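Local structure of glutamate--cysteine ligase GshA (Methylobacillus flagellatus KT, 3K1T) at residues A[99-104]-A[174-179]; A[128-133]-A[164-169]; A[253-258]-A[297-302]; A[260-265]-A[278-283]. The protein probably acts as a ligase that joins glutamate to cysteine, giving gamma-glutamylcysteine, the precursor of glutathione. One frame throughout, in Å; residues are numbered along the deposited sequence. Where two conformers were deposited one is given.

How the contacts relate
The four contacts fall into two clusters on opposite sides of the chain's centre. Contacts 1 and 2 share a mixed sheet, their centres about 12 Å apart: strand 97-102 lies beside 128-133, with L100 N 2.9 Å from R130 O in a probable hydrogen bond, and L99 packs on L166. Contacts 3 and 4 lie about 9 Å apart, centre to centre, along helix 251-272, where the side chain of L262 touches K297 and S298. About 39 Å separates the centres of contacts 1 and 3. Glycerol, probably from the crystallisation liquor, lies near contacts 1, 2 and 3 and does not by itself mark an active site.

Contact 1: residues A[99-104]-A[174-179]; sequences LLIPEN and ILLNND
Two neighbouring parallel strands of a mixed sheet, 99-102 and 174-177, run side by side and then open into loops where E103 reaches across to D179. Within these residues L175 N donates to L99 O, I101 N to L175 O (2.9 Å) and N177 N to I101 O. Leucine and isoleucine suit these strands because both faces of the sheet are covered: helix 109-124 packs over L100 and L175, and strand 163-166 over L99, I101 and I174. L100 and L175 lie alongside one another and point the same way, L100 CD1 3.7 Å from L175 CD2. On the opposite face I101 CD1 presses on I174 CG2 at 3.5 Å, a tight fit for two methyl groups. Beyond the strands, where the chain leaves the sheet, polar side chains take over. N178 has CG anti to its backbone N (chi1 179°), and its ND2 donates to P102 O over 3.1 Å; its OD1 is taken by the amide of L180. The E103 chain bends at chi2 (-67°) and stacks its carboxylate on the N178 amide, the planes 28° apart. From above the carboxylate plane D179 N donates to E103 OE2 (2.9 Å). A water bridges E103 OE1 (2.7 Å) and D179 OD1, itself bonded to S181, and so probably eases the repulsion between the two carboxylates. An alanine in place of E103 would probably leave D179 N without this acceptor and the N178 amide without its stacked neighbour. N177 turns instead to Y111, N114, Y45 and P66.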
# COMPACT_ATOMS: atom_id res chain seq x y z
N LEU A 99 0.84 -12.71 18.38
CA LEU A 99 1.63 -13.91 18.59
C LEU A 99 1.75 -14.62 17.26
O LEU A 99 0.73 -14.92 16.63
CB LEU A 99 0.94 -14.85 19.62
CG LEU A 99 1.67 -16.14 20.02
CD1 LEU A 99 2.89 -15.81 20.87
CD2 LEU A 99 0.74 -17.12 20.78
N LEU A 100 2.99 -14.87 16.84
CA LEU A 100 3.28 -15.56 15.59
C LEU A 100 3.70 -17.00 15.90
O LEU A 100 4.69 -17.24 16.58
CB LEU A 100 4.39 -14.86 14.81
CG LEU A 100 4.84 -15.48 13.46
CD1 LEU A 100 3.74 -15.40 12.40
CD2 LEU A 100 6.15 -14.78 12.95
N ILE A 101 2.93 -17.97 15.39
CA ILE A 101 3.28 -19.39 15.53
C ILE A 101 3.94 -19.92 14.24
O ILE A 101 3.32 -20.00 13.21
CB ILE A 101 2.03 -20.25 15.90
CG1 ILE A 101 1.37 -19.69 17.19
CG2 ILE A 101 2.43 -21.72 16.05
CD1 ILE A 101 0.18 -20.45 17.70
N PRO A 102 5.22 -20.30 14.32
CA PRO A 102 5.97 -20.79 13.16
C PRO A 102 5.77 -22.28 12.93
O PRO A 102 5.24 -22.97 13.82
CB PRO A 102 7.41 -20.49 13.55
CG PRO A 102 7.41 -20.73 15.04
CD PRO A 102 6.05 -20.29 15.53
N GLU A 103 6.17 -22.75 11.76
CA GLU A 103 6.32 -24.19 11.53
C GLU A 103 7.25 -24.74 12.63
O GLU A 103 8.05 -23.99 13.23
CB GLU A 103 6.91 -24.46 10.14
CG GLU A 103 5.95 -24.31 8.95
CD GLU A 103 4.82 -25.37 8.91
OE1 GLU A 103 4.92 -26.38 9.65
OE2 GLU A 103 3.82 -25.18 8.17
N ASN A 104 7.11 -26.03 12.95
CA ASN A 104 7.93 -26.64 14.00
C ASN A 104 9.44 -26.78 13.66
O ASN A 104 10.25 -27.09 14.55
CB ASN A 104 7.34 -28.00 14.44
CG ASN A 104 6.07 -27.86 15.30
OD1 ASN A 104 5.64 -26.77 15.66
ND2 ASN A 104 5.48 -29.01 15.67
N ILE A 174 -3.62 -14.31 16.96
CA ILE A 174 -2.57 -15.29 16.72
C ILE A 174 -2.43 -15.50 15.22
O ILE A 174 -3.39 -15.91 14.58
CB ILE A 174 -2.93 -16.63 17.38
CG1 ILE A 174 -3.09 -16.42 18.90
CG2 ILE A 174 -1.88 -17.72 17.07
CD1 ILE A 174 -3.87 -17.56 19.57
N LEU A 175 -1.25 -15.23 14.67
CA LEU A 175 -0.98 -15.45 13.26
C LEU A 175 -0.27 -16.76 13.06
O LEU A 175 0.80 -16.99 13.62
CB LEU A 175 -0.15 -14.30 12.67
CG LEU A 175 0.21 -14.40 11.19
CD1 LEU A 175 -1.06 -14.36 10.31
CD2 LEU A 175 1.20 -13.25 10.73
N LEU A 176 -0.91 -17.65 12.31
CA LEU A 176 -0.29 -18.90 11.93
C LEU A 176 0.66 -18.76 10.74
O LEU A 176 0.24 -18.35 9.65
CB LEU A 176 -1.36 -19.94 11.58
CG LEU A 176 -2.35 -20.27 12.68
CD1 LEU A 176 -3.52 -21.08 12.07
CD2 LEU A 176 -1.63 -21.00 13.83
N ASN A 177 1.92 -19.14 10.93
CA ASN A 177 2.84 -19.39 9.82
C ASN A 177 3.18 -20.89 9.77
O ASN A 177 4.24 -21.29 9.31
CB ASN A 177 4.09 -18.53 9.94
CG ASN A 177 4.86 -18.43 8.65
OD1 ASN A 177 6.02 -18.86 8.56
ND2 ASN A 177 4.22 -17.86 7.62
N ASN A 178 2.23 -21.70 10.25
CA ASN A 178 2.33 -23.17 10.38
C ASN A 178 0.99 -23.66 9.78
O ASN A 178 -0.08 -23.24 10.24
CB ASN A 178 2.41 -23.50 11.86
CG ASN A 178 2.49 -24.99 12.15
OD1 ASN A 178 1.82 -25.82 11.50
ND2 ASN A 178 3.32 -25.35 13.13
N ASP A 179 1.04 -24.48 8.74
CA ASP A 179 -0.17 -24.82 8.02
C ASP A 179 -1.05 -25.86 8.75
O ASP A 179 -2.17 -26.13 8.30
CB ASP A 179 0.12 -25.23 6.56
CG ASP A 179 0.79 -26.56 6.43
OD1 ASP A 179 0.87 -27.35 7.40
OD2 ASP A 179 1.28 -26.81 5.32
O HOH W 1 2.85 -28.13 9.39

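Contact 2: residues A[128-133]-A[164-169]; sequences EVRIGS and LELDNF
R130 lays its side chain over the ring of F169, in a side-chain contact between a sheet strand and a beta hairpin that folds over the face of the same mixed sheet. Strand 128-133 lies within the sheet, and the hairpin reverses through a type II turn from L166 to F169, with D167 and N168 at its corners. L166 N donates to F169 O, and a weak bond returns from F169 N to L166 O. Asparagine suits the second corner, since N168 has a positive phi (50°) that most side chains resist. An arginine suits the strand because its long aliphatic part can cover an aromatic ring while its end still finds polar partners. R130 CG sits over the centre of the F169 ring in a CH-pi contact, 3.6 Å from F169 CE1. F169 CG is anti to the backbone N (chi1 -174°), which carries the ring toward the strand, and E128 O and OE2 meet the ring at its edge. The R130 chain bends at chi2 and chi3, and its guanidinium then passes over F169 CB, with R130 NH1 3.7 Å from that atom. An alanine at F169 would keep that last contact but would probably open a gap beneath R130 CG and leave its aliphatic chain freer to turn. L166 CD1 fills the adjoining space, 3.6 Å from R130 CB. NE of R130 forms a salt bridge with E155. In the guanidinium plane R130 NH2 donates to a lone pair of D167 O (3.0 Å), and R130 NH1 donates to a water that in turn donates, over 2.8 Å, to N168 O.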
# COMPACT_ATOMS: atom_id res chain seq x y z
N GLU A 128 3.44 -5.15 18.19
CA GLU A 128 4.41 -5.81 19.06
C GLU A 128 4.26 -7.29 18.77
O GLU A 128 3.16 -7.84 18.92
CB GLU A 128 4.09 -5.44 20.52
CG GLU A 128 5.04 -5.96 21.54
CD GLU A 128 4.55 -5.71 23.00
OE1 GLU A 128 3.77 -4.72 23.21
OE2 GLU A 128 4.93 -6.52 23.90
N VAL A 129 5.34 -7.95 18.34
CA VAL A 129 5.24 -9.34 17.82
C VAL A 129 6.21 -10.20 18.62
O VAL A 129 7.33 -9.78 18.87
CB VAL A 129 5.66 -9.42 16.34
CG1 VAL A 129 5.57 -10.88 15.80
CG2 VAL A 129 4.81 -8.45 15.50
N ARG A 130 5.77 -11.39 19.02
CA ARG A 130 6.62 -12.40 19.65
C ARG A 130 6.34 -13.73 18.97
O ARG A 130 5.23 -13.94 18.44
CB ARG A 130 6.31 -12.48 21.16
CG ARG A 130 6.64 -11.19 21.94
CD ARG A 130 8.09 -11.19 22.43
NE ARG A 130 8.22 -12.03 23.63
CZ ARG A 130 7.78 -11.68 24.84
NH1 ARG A 130 7.26 -10.47 25.06
NH2 ARG A 130 7.89 -12.53 25.86
N ILE A 131 7.32 -14.62 19.00
CA ILE A 131 7.25 -15.88 18.31
C ILE A 131 6.97 -17.00 19.32
O ILE A 131 7.79 -17.29 20.19
CB ILE A 131 8.53 -16.18 17.55
CG1 ILE A 131 8.84 -15.04 16.57
CG2 ILE A 131 8.40 -17.49 16.78
CD1 ILE A 131 10.26 -15.01 16.12
N GLY A 132 5.80 -17.61 19.20
CA GLY A 132 5.36 -18.68 20.10
C GLY A 132 5.42 -20.03 19.41
O GLY A 132 4.66 -20.31 18.49
N SER A 133 6.34 -20.86 19.87
CA SER A 133 6.48 -22.21 19.37
C SER A 133 5.46 -23.19 19.97
O SER A 133 5.24 -23.17 21.17
CB SER A 133 7.88 -22.73 19.76
OG SER A 133 8.09 -24.03 19.23
N LEU A 164 -3.61 -18.21 24.79
CA LEU A 164 -2.19 -18.49 24.69
C LEU A 164 -1.39 -17.28 25.14
O LEU A 164 -1.70 -16.17 24.73
CB LEU A 164 -1.80 -18.84 23.26
CG LEU A 164 -2.46 -20.06 22.66
CD1 LEU A 164 -1.76 -20.35 21.28
CD2 LEU A 164 -2.43 -21.31 23.62
N GLU A 165 -0.38 -17.51 25.97
CA GLU A 165 0.46 -16.44 26.49
C GLU A 165 1.95 -16.81 26.41
O GLU A 165 2.32 -18.01 26.29
CB GLU A 165 0.03 -16.11 27.93
CG GLU A 165 -1.23 -15.18 27.99
CD GLU A 165 -2.03 -15.37 29.25
OE1 GLU A 165 -1.49 -16.01 30.19
OE2 GLU A 165 -3.20 -14.90 29.31
N LEU A 166 2.79 -15.78 26.47
CA LEU A 166 4.24 -15.90 26.69
C LEU A 166 4.55 -15.01 27.89
O LEU A 166 3.65 -14.37 28.44
CB LEU A 166 5.04 -15.44 25.45
CG LEU A 166 4.75 -16.14 24.14
CD1 LEU A 166 5.53 -15.45 22.96
CD2 LEU A 166 5.04 -17.64 24.24
N ASP A 167 5.82 -14.95 28.28
CA ASP A 167 6.26 -14.16 29.45
C ASP A 167 5.83 -12.72 29.30
O ASP A 167 6.24 -12.05 28.37
CB ASP A 167 7.80 -14.22 29.56
CG ASP A 167 8.35 -13.39 30.72
OD1 ASP A 167 7.92 -13.67 31.85
OD2 ASP A 167 9.21 -12.47 30.49
N ASN A 168 4.96 -12.26 30.20
CA ASN A 168 4.48 -10.89 30.14
C ASN A 168 3.97 -10.49 28.74
O ASN A 168 4.27 -9.40 28.23
CB ASN A 168 5.62 -9.96 30.61
CG ASN A 168 5.14 -8.54 30.95
OD1 ASN A 168 3.96 -8.34 31.28
ND2 ASN A 168 6.04 -7.55 30.85
N PHE A 169 3.20 -11.37 28.09
CA PHE A 169 2.76 -11.11 26.72
C PHE A 169 1.45 -11.83 26.44
O PHE A 169 1.42 -13.06 26.31
CB PHE A 169 3.79 -11.58 25.70
CG PHE A 169 3.46 -11.20 24.27
CD1 PHE A 169 3.73 -9.92 23.80
CD2 PHE A 169 2.90 -12.12 23.40
CE1 PHE A 169 3.46 -9.56 22.48
CE2 PHE A 169 2.62 -11.77 22.07
CZ PHE A 169 2.90 -10.49 21.61
O HOH W 2 3.30 -7.10 26.51
O HOH W 3 6.96 -9.11 27.55

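Contact 3: residues A[253-258]-A[297-302]; sequences QLAEKV and KSADDV
D301 OD2 accepts two backbone N-H groups at the start of the loop 297-302: K297 N at 2.9 Å, nearly in line with the carboxylate C-O bond, and S298 N in a weaker, more bent bond. S298 answers with its own side chain, OG receiving a weak bond from D301 N, while S298 O takes a firmer one from the same nitrogen. Serine and aspartate suit these places because their short polar ends can reach amides three or four residues away and so hold the loop in a single helix-like turn. The turn presents A299 and V302 to the helix 251-272, which meets it with L254, A255 and V258. Alanine on both sides allows the backbones to come close: the CA atoms of A255 and A299 are 4.6 Å apart, and A299 CB lies 3.4 Å from A255 O. V302 has CG1 anti to its carbonyl carbon (chi1 -60°), which leaves CG2 in the crowded position between N and C, and V302 CG2 settles 3.7 Å from A255 CA. The V302 and V258 side chains slide past each other in opposite directions, V302 CG1 4.2 Å from V258 CG2; V302 CB meets L254 CD2. V258 CG1 rests 3.8 Å from A299 N. Behind lies the antiparallel sheet, with V296 touching V258 and V302. The turn thus binds the amides of K297, S298 and D301 internally, K297 and D300 form salt bridges with E277 and R303, and the helix is met mainly through hydrocarbon, apolar carbons lying against backbone atoms, so the join probably depends on close fit.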
# COMPACT_ATOMS: atom_id res chain seq x y z
N GLN A 253 -10.61 -48.25 -12.25
CA GLN A 253 -11.27 -46.98 -11.93
C GLN A 253 -10.29 -45.82 -12.15
O GLN A 253 -10.57 -44.89 -12.88
CB GLN A 253 -11.70 -46.99 -10.44
CG GLN A 253 -12.00 -45.63 -9.79
CD GLN A 253 -13.48 -45.40 -9.63
OE1 GLN A 253 -14.28 -45.74 -10.54
NE2 GLN A 253 -13.89 -44.87 -8.45
N LEU A 254 -9.13 -45.93 -11.54
CA LEU A 254 -8.11 -44.88 -11.64
C LEU A 254 -7.60 -44.72 -13.09
O LEU A 254 -7.50 -43.60 -13.59
CB LEU A 254 -6.96 -45.18 -10.70
CG LEU A 254 -5.91 -44.06 -10.50
CD1 LEU A 254 -6.52 -42.75 -10.08
CD2 LEU A 254 -4.87 -44.52 -9.46
N ALA A 255 -7.30 -45.85 -13.74
CA ALA A 255 -6.80 -45.87 -15.12
C ALA A 255 -7.78 -45.19 -16.07
O ALA A 255 -7.37 -44.43 -16.97
CB ALA A 255 -6.49 -47.32 -15.60
N GLU A 256 -9.07 -45.45 -15.87
CA GLU A 256 -10.10 -44.91 -16.76
C GLU A 256 -10.15 -43.39 -16.59
O GLU A 256 -10.33 -42.67 -17.55
CB GLU A 256 -11.49 -45.50 -16.45
CG GLU A 256 -11.67 -46.95 -16.93
CD GLU A 256 -12.86 -47.71 -16.27
OE1 GLU A 256 -13.55 -47.19 -15.33
OE2 GLU A 256 -13.10 -48.86 -16.73
N LYS A 257 -10.04 -42.93 -15.36
CA LYS A 257 -10.07 -41.49 -15.11
C LYS A 257 -8.83 -40.79 -15.65
O LYS A 257 -8.95 -39.68 -16.17
CB LYS A 257 -10.29 -41.18 -13.65
CG LYS A 257 -11.75 -41.47 -13.24
CD LYS A 257 -11.92 -41.37 -11.78
CE LYS A 257 -13.32 -41.84 -11.37
NZ LYS A 257 -14.22 -40.72 -11.52
N VAL A 258 -7.68 -41.43 -15.56
CA VAL A 258 -6.45 -40.90 -16.17
C VAL A 258 -6.62 -40.79 -17.67
O VAL A 258 -6.31 -39.75 -18.24
CB VAL A 258 -5.19 -41.69 -15.77
CG1 VAL A 258 -3.94 -41.29 -16.64
CG2 VAL A 258 -4.94 -41.53 -14.27
N LYS A 297 1.91 -40.10 -17.73
CA LYS A 297 1.64 -39.74 -19.13
C LYS A 297 0.73 -40.74 -19.83
O LYS A 297 0.37 -40.54 -20.97
CB LYS A 297 2.96 -39.60 -19.89
CG LYS A 297 3.77 -38.36 -19.46
CD LYS A 297 5.07 -38.27 -20.20
CE LYS A 297 5.68 -36.87 -20.13
NZ LYS A 297 6.96 -36.72 -20.92
N SER A 298 0.30 -41.79 -19.14
CA SER A 298 -0.67 -42.72 -19.70
C SER A 298 -1.37 -43.49 -18.57
O SER A 298 -0.86 -43.57 -17.45
CB SER A 298 0.02 -43.73 -20.63
OG SER A 298 0.71 -44.67 -19.87
N ALA A 299 -2.53 -44.06 -18.90
CA ALA A 299 -3.28 -44.90 -17.97
C ALA A 299 -2.42 -46.07 -17.50
O ALA A 299 -2.52 -46.51 -16.34
CB ALA A 299 -4.57 -45.41 -18.62
N ASP A 300 -1.55 -46.58 -18.38
CA ASP A 300 -0.67 -47.69 -17.99
C ASP A 300 0.29 -47.35 -16.86
O ASP A 300 0.67 -48.21 -16.08
CB ASP A 300 0.10 -48.23 -19.19
CG ASP A 300 -0.70 -49.26 -19.98
OD1 ASP A 300 -1.79 -49.69 -19.51
OD2 ASP A 300 -0.23 -49.65 -21.07
N ASP A 301 0.65 -46.08 -16.73
CA ASP A 301 1.51 -45.64 -15.64
C ASP A 301 0.88 -45.81 -14.25
O ASP A 301 1.61 -45.84 -13.28
CB ASP A 301 1.92 -44.16 -15.81
CG ASP A 301 2.84 -43.91 -16.99
OD1 ASP A 301 3.46 -44.86 -17.49
OD2 ASP A 301 2.93 -42.76 -17.44
N VAL A 302 -0.44 -45.93 -14.14
CA VAL A 302 -1.03 -46.21 -12.82
C VAL A 302 -1.32 -47.70 -12.56
O VAL A 302 -1.77 -48.05 -11.46
CB VAL A 302 -2.29 -45.34 -12.51
CG1 VAL A 302 -1.92 -43.85 -12.54
CG2 VAL A 302 -3.46 -45.64 -13.44

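Contact 4: residues A[260-265]-A[278-283]; sequences SLLAKI and PFVIVK
The P278 ring faces the helix and meets it with CB, P278 CB lying 3.7 Å from I265 CG2 and 3.9 Å from L262 CD2. I265 and P278 slide past each other in opposite directions, while L262 crosses the proline ring at a slant. F279 CB points away from segment 260-265, and the F279 ring meets Y332 edge-to-face, with T295, K297 and L370 among the side chains it touches. Here helix 251-272 covers one face of the antiparallel four-stranded sheet, near the start of strand 280-285. The axes of helix 260-265 and strand 280-283 come within 10.2 Å, and side chains fill most of that distance. Branched aliphatic residues suit L261, L262, I265 and V280 because they bridge it without a polar end to bury; proline offers a compact apolar ring. V280 is the strand residue that enters the helix side chains. V280 CG2, anti to the carbonyl carbon, has three neighbours there: L261 CD2 at 3.6 Å, L262 CD2 at 3.8 Å and I265 CD1 at 4.0 Å. Beside it V280 CG1 also comes within 3.9 Å of L261 CD2. L261 reaches on to L327 of the neighbouring strand, and I265 CD1 lies 3.8 Å from F279 O.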
# COMPACT_ATOMS: atom_id res chain seq x y z
N SER A 260 -9.35 -40.55 -19.46
CA SER A 260 -10.35 -39.55 -19.81
C SER A 260 -9.79 -38.12 -19.68
O SER A 260 -10.05 -37.25 -20.52
CB SER A 260 -11.58 -39.72 -18.93
OG SER A 260 -12.57 -38.78 -19.28
N LEU A 261 -9.00 -37.90 -18.64
CA LEU A 261 -8.38 -36.58 -18.44
C LEU A 261 -7.33 -36.28 -19.53
O LEU A 261 -7.33 -35.19 -20.12
CB LEU A 261 -7.80 -36.50 -17.04
CG LEU A 261 -7.15 -35.21 -16.61
CD1 LEU A 261 -8.11 -34.01 -16.80
CD2 LEU A 261 -6.69 -35.35 -15.13
N LEU A 262 -6.46 -37.25 -19.79
CA LEU A 262 -5.48 -37.13 -20.88
C LEU A 262 -6.15 -36.81 -22.20
O LEU A 262 -5.65 -35.99 -22.96
CB LEU A 262 -4.64 -38.39 -21.01
CG LEU A 262 -3.63 -38.64 -19.88
CD1 LEU A 262 -3.08 -40.08 -19.99
CD2 LEU A 262 -2.47 -37.61 -19.87
N ALA A 263 -7.28 -37.46 -22.48
CA ALA A 263 -8.01 -37.20 -23.73
C ALA A 263 -8.52 -35.75 -23.81
O ALA A 263 -8.44 -35.12 -24.86
CB ALA A 263 -9.18 -38.19 -23.90
N LYS A 264 -9.03 -35.21 -22.69
CA LYS A 264 -9.45 -33.82 -22.66
C LYS A 264 -8.28 -32.86 -22.92
O LYS A 264 -8.44 -31.85 -23.64
CB LYS A 264 -10.08 -33.45 -21.31
CG LYS A 264 -11.47 -34.05 -21.06
CD LYS A 264 -12.06 -33.65 -19.70
CE LYS A 264 -12.51 -32.22 -19.67
NZ LYS A 264 -13.06 -31.79 -18.30
N ILE A 265 -7.12 -33.14 -22.33
CA ILE A 265 -5.92 -32.32 -22.51
C ILE A 265 -5.45 -32.41 -23.97
O ILE A 265 -5.15 -31.39 -24.60
CB ILE A 265 -4.77 -32.71 -21.55
CG1 ILE A 265 -5.18 -32.59 -20.07
CG2 ILE A 265 -3.53 -31.86 -21.79
CD1 ILE A 265 -4.27 -33.41 -19.14
N PRO A 278 0.86 -34.57 -23.05
CA PRO A 278 0.03 -34.31 -21.87
C PRO A 278 0.53 -35.12 -20.67
O PRO A 278 1.03 -36.22 -20.85
CB PRO A 278 -1.36 -34.80 -22.29
CG PRO A 278 -1.35 -34.82 -23.78
CD PRO A 278 0.07 -35.05 -24.19
N PHE A 279 0.40 -34.55 -19.47
CA PHE A 279 0.72 -35.26 -18.25
C PHE A 279 -0.30 -34.93 -17.20
O PHE A 279 -0.95 -33.88 -17.26
CB PHE A 279 2.18 -35.05 -17.76
CG PHE A 279 2.48 -33.71 -17.12
CD1 PHE A 279 2.70 -32.57 -17.90
CD2 PHE A 279 2.60 -33.60 -15.72
CE1 PHE A 279 3.04 -31.30 -17.30
CE2 PHE A 279 2.96 -32.38 -15.11
CZ PHE A 279 3.15 -31.22 -15.90
N VAL A 280 -0.45 -35.86 -16.26
CA VAL A 280 -1.41 -35.74 -15.17
C VAL A 280 -0.69 -35.89 -13.85
O VAL A 280 0.20 -36.73 -13.73
CB VAL A 280 -2.55 -36.76 -15.31
CG1 VAL A 280 -3.33 -36.93 -13.98
CG2 VAL A 280 -3.47 -36.30 -16.50
N ILE A 281 -1.06 -35.04 -12.88
CA ILE A 281 -0.54 -35.13 -11.54
C ILE A 281 -1.60 -35.90 -10.74
O ILE A 281 -2.76 -35.50 -10.71
CB ILE A 281 -0.30 -33.76 -10.90
CG1 ILE A 281 0.61 -32.88 -11.78
CG2 ILE A 281 0.33 -33.89 -9.47
CD1 ILE A 281 0.67 -31.40 -11.29
N VAL A 282 -1.19 -37.00 -10.13
CA VAL A 282 -2.04 -37.83 -9.27
C VAL A 282 -1.70 -37.53 -7.82
O VAL A 282 -0.56 -37.75 -7.37
CB VAL A 282 -1.87 -39.33 -9.57
CG1 VAL A 282 -2.88 -40.18 -8.76
CG2 VAL A 282 -1.99 -39.62 -11.09
N LYS A 283 -2.69 -36.99 -7.10
CA LYS A 283 -2.52 -36.57 -5.70
C LYS A 283 -3.37 -37.47 -4.77
O LYS A 283 -4.59 -37.40 -4.82
CB LYS A 283 -2.95 -35.11 -5.53
CG LYS A 283 -2.31 -34.07 -6.52
CD LYS A 283 -3.23 -32.79 -6.70
CE LYS A 283 -2.57 -31.65 -7.54
NZ LYS A 283 -1.70 -30.73 -6.65